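Local atomic coordinates of phospholipase C-beta (PLC-beta) (PDB entry 3QR0), a protein that belongs to the phospholipase C-beta family and combines a PH domain, EF-hand modules, a TIM-barrel-like core carrying calcium and a C2 domain. Residues A[65-70]-A[138-143]. Residues are numbered along the deposited sequence; the frame is centred on the assembly and turned at random.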
loop_
_atom_site.group_PDB
_atom_site.type_symbol
_atom_site.label_atom_id
_atom_site.label_comp_id
_atom_site.label_asym_id
_atom_site.label_seq_id
_atom_site.Cartn_x
_atom_site.Cartn_y
_atom_site.Cartn_z
ATOM N N LEU A 65 5.244 -13.384 15.893
ATOM C CA LEU A 65 4.922 -12.164 15.175
ATOM C C LEU A 65 4.688 -12.520 13.710
ATOM O O LEU A 65 5.551 -13.122 13.058
ATOM C CB LEU A 65 6.053 -11.144 15.282
ATOM C CG LEU A 65 6.248 -10.443 16.626
ATOM C CD1 LEU A 65 7.460 -9.518 16.549
ATOM C CD2 LEU A 65 4.998 -9.668 17.046
ATOM N N ASP A 66 3.509 -12.170 13.211
ATOM C CA ASP A 66 3.167 -12.339 11.805
ATOM C C ASP A 66 3.869 -11.219 11.052
ATOM O O ASP A 66 3.556 -10.041 11.250
ATOM C CB ASP A 66 1.647 -12.249 11.634
ATOM C CG ASP A 66 1.178 -12.564 10.221
ATOM O OD1 ASP A 66 1.940 -12.359 9.261
ATOM O OD2 ASP A 66 0.018 -13.006 10.075
ATOM N N LEU A 67 4.816 -11.587 10.189
ATOM C CA LEU A 67 5.633 -10.599 9.486
ATOM C C LEU A 67 4.819 -9.727 8.520
ATOM O O LEU A 67 5.303 -8.686 8.075
ATOM C CB LEU A 67 6.788 -11.278 8.748
ATOM C CG LEU A 67 7.839 -11.956 9.630
ATOM C CD1 LEU A 67 8.969 -12.504 8.780
ATOM C CD2 LEU A 67 8.389 -10.999 10.686
ATOM N N ALA A 68 3.584 -10.140 8.230
ATOM C CA ALA A 68 2.641 -9.322 7.464
ATOM C C ALA A 68 2.371 -7.955 8.111
ATOM O O ALA A 68 1.988 -7.019 7.421
ATOM C CB ALA A 68 1.331 -10.069 7.266
ATOM N N TYR A 69 2.556 -7.847 9.426
ATOM C CA TYR A 69 2.305 -6.592 10.136
ATOM C C TYR A 69 3.565 -5.984 10.765
ATOM O O TYR A 69 3.483 -5.000 11.494
ATOM C CB TYR A 69 1.195 -6.812 11.162
ATOM C CG TYR A 69 0.013 -7.533 10.539
ATOM C CD1 TYR A 69 -0.688 -6.961 9.481
ATOM C CD2 TYR A 69 -0.373 -8.797 10.974
ATOM C CE1 TYR A 69 -1.749 -7.622 8.879
ATOM C CE2 TYR A 69 -1.435 -9.469 10.378
ATOM C CZ TYR A 69 -2.118 -8.877 9.334
ATOM O OH TYR A 69 -3.173 -9.533 8.743
ATOM N N VAL A 70 4.730 -6.552 10.461
ATOM C CA VAL A 70 5.993 -5.976 10.917
ATOM C C VAL A 70 6.294 -4.750 10.056
ATOM O O VAL A 70 6.191 -4.800 8.826
ATOM C CB VAL A 70 7.151 -6.996 10.874
ATOM C CG1 VAL A 70 8.499 -6.286 10.964
ATOM C CG2 VAL A 70 6.990 -8.011 12.011
ATOM N N PHE A 138 13.618 -7.534 7.824
ATOM C CA PHE A 138 13.081 -6.400 7.083
ATOM C C PHE A 138 12.730 -6.819 5.650
ATOM O O PHE A 138 11.639 -6.520 5.167
ATOM C CB PHE A 138 14.054 -5.218 7.062
ATOM C CG PHE A 138 13.449 -3.959 6.506
ATOM C CD1 PHE A 138 12.776 -3.074 7.339
ATOM C CD2 PHE A 138 13.527 -3.672 5.149
ATOM C CE1 PHE A 138 12.189 -1.909 6.831
ATOM C CE2 PHE A 138 12.945 -2.511 4.628
ATOM C CZ PHE A 138 12.278 -1.625 5.479
ATOM N N SER A 139 13.646 -7.523 4.986
ATOM C CA SER A 139 13.405 -7.968 3.615
ATOM C C SER A 139 12.173 -8.879 3.517
ATOM O O SER A 139 11.445 -8.801 2.536
ATOM C CB SER A 139 14.650 -8.638 2.998
ATOM O OG SER A 139 14.875 -9.931 3.534
ATOM N N TYR A 140 11.916 -9.707 4.534
ATOM C CA TYR A 140 10.740 -10.593 4.513
ATOM C C TYR A 140 9.444 -9.823 4.724
ATOM O O TYR A 140 8.424 -10.168 4.134
ATOM C CB TYR A 140 10.802 -11.705 5.575
ATOM C CG TYR A 140 12.103 -12.460 5.672
ATOM C CD1 TYR A 140 12.874 -12.741 4.543
ATOM C CD2 TYR A 140 12.546 -12.929 6.896
ATOM C CE1 TYR A 140 14.082 -13.442 4.660
ATOM C CE2 TYR A 140 13.730 -13.624 7.019
ATOM C CZ TYR A 140 14.494 -13.880 5.909
ATOM O OH TYR A 140 15.675 -14.571 6.069
ATOM N N ALA A 141 9.489 -8.802 5.581
ATOM C CA ALA A 141 8.322 -7.978 5.879
ATOM C C ALA A 141 7.919 -7.115 4.697
ATOM O O ALA A 141 6.743 -6.777 4.561
ATOM C CB ALA A 141 8.577 -7.090 7.105
ATOM N N TYR A 142 8.893 -6.735 3.864
ATOM C CA TYR A 142 8.626 -5.900 2.688
ATOM C C TYR A 142 8.755 -6.660 1.373
ATOM O O TYR A 142 8.913 -6.061 0.316
ATOM C CB TYR A 142 9.516 -4.649 2.719
ATOM C CG TYR A 142 9.018 -3.695 3.773
ATOM C CD1 TYR A 142 8.132 -2.680 3.451
ATOM C CD2 TYR A 142 9.361 -3.867 5.103
ATOM C CE1 TYR A 142 7.634 -1.822 4.426
ATOM C CE2 TYR A 142 8.863 -3.021 6.091
ATOM C CZ TYR A 142 8.004 -2.000 5.745
ATOM O OH TYR A 142 7.511 -1.162 6.717
ATOM N N ASN A 143 8.655 -7.984 1.434
ATOM C CA ASN A 143 8.715 -8.791 0.226
ATOM C C ASN A 143 7.389 -8.714 -0.548
ATOM O O ASN A 143 6.351 -9.189 -0.080
ATOM C CB ASN A 143 9.064 -10.234 0.559
ATOM C CG ASN A 143 9.375 -11.044 -0.670
ATOM O OD1 ASN A 143 8.485 -11.357 -1.458
ATOM N ND2 ASN A 143 10.644 -11.395 -0.843
HETATM O O HOH W 1 5.010 -8.451 5.320
#
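Ala141 lays its methyl group against two backbone carbonyls and the side chain of Val70. This is the PH domain, where the C-terminal helix 127-141 caps one end of the seven-stranded antiparallel barrel. Its last turn meets the turn 67-69, which joins edge strands 63-66 and 70-75, and the start of strand 70-75. Ala141 CB lies 3.7 Å from Val70 O and 3.8 Å from Leu67 O. Val70 puts CG1 anti to its own backbone N (chi1 164°), which brings CG1 to 3.9 Å from Ala141 CB. Leu67 runs alongside Tyr140, both pointing the same way. Leu67 CD1 touches Tyr140 CB at 3.8 Å and sits at the edge of the ring, near its plane. The Tyr140 side chain also touches Val18 and Pro19. An Asx turn shapes the bend: Ala68 N donates to Asp66 OD1 from above the carboxylate plane. Asp66 OD1 also forms a salt bridge with Lys157, which probably helps keep the carboxylate ionised. Val70 O accepts a hydrogen bond from Arg756. One water links the two backbones, donating to Leu67 O at 2.8 Å and to Ala141 O at 2.5 Å.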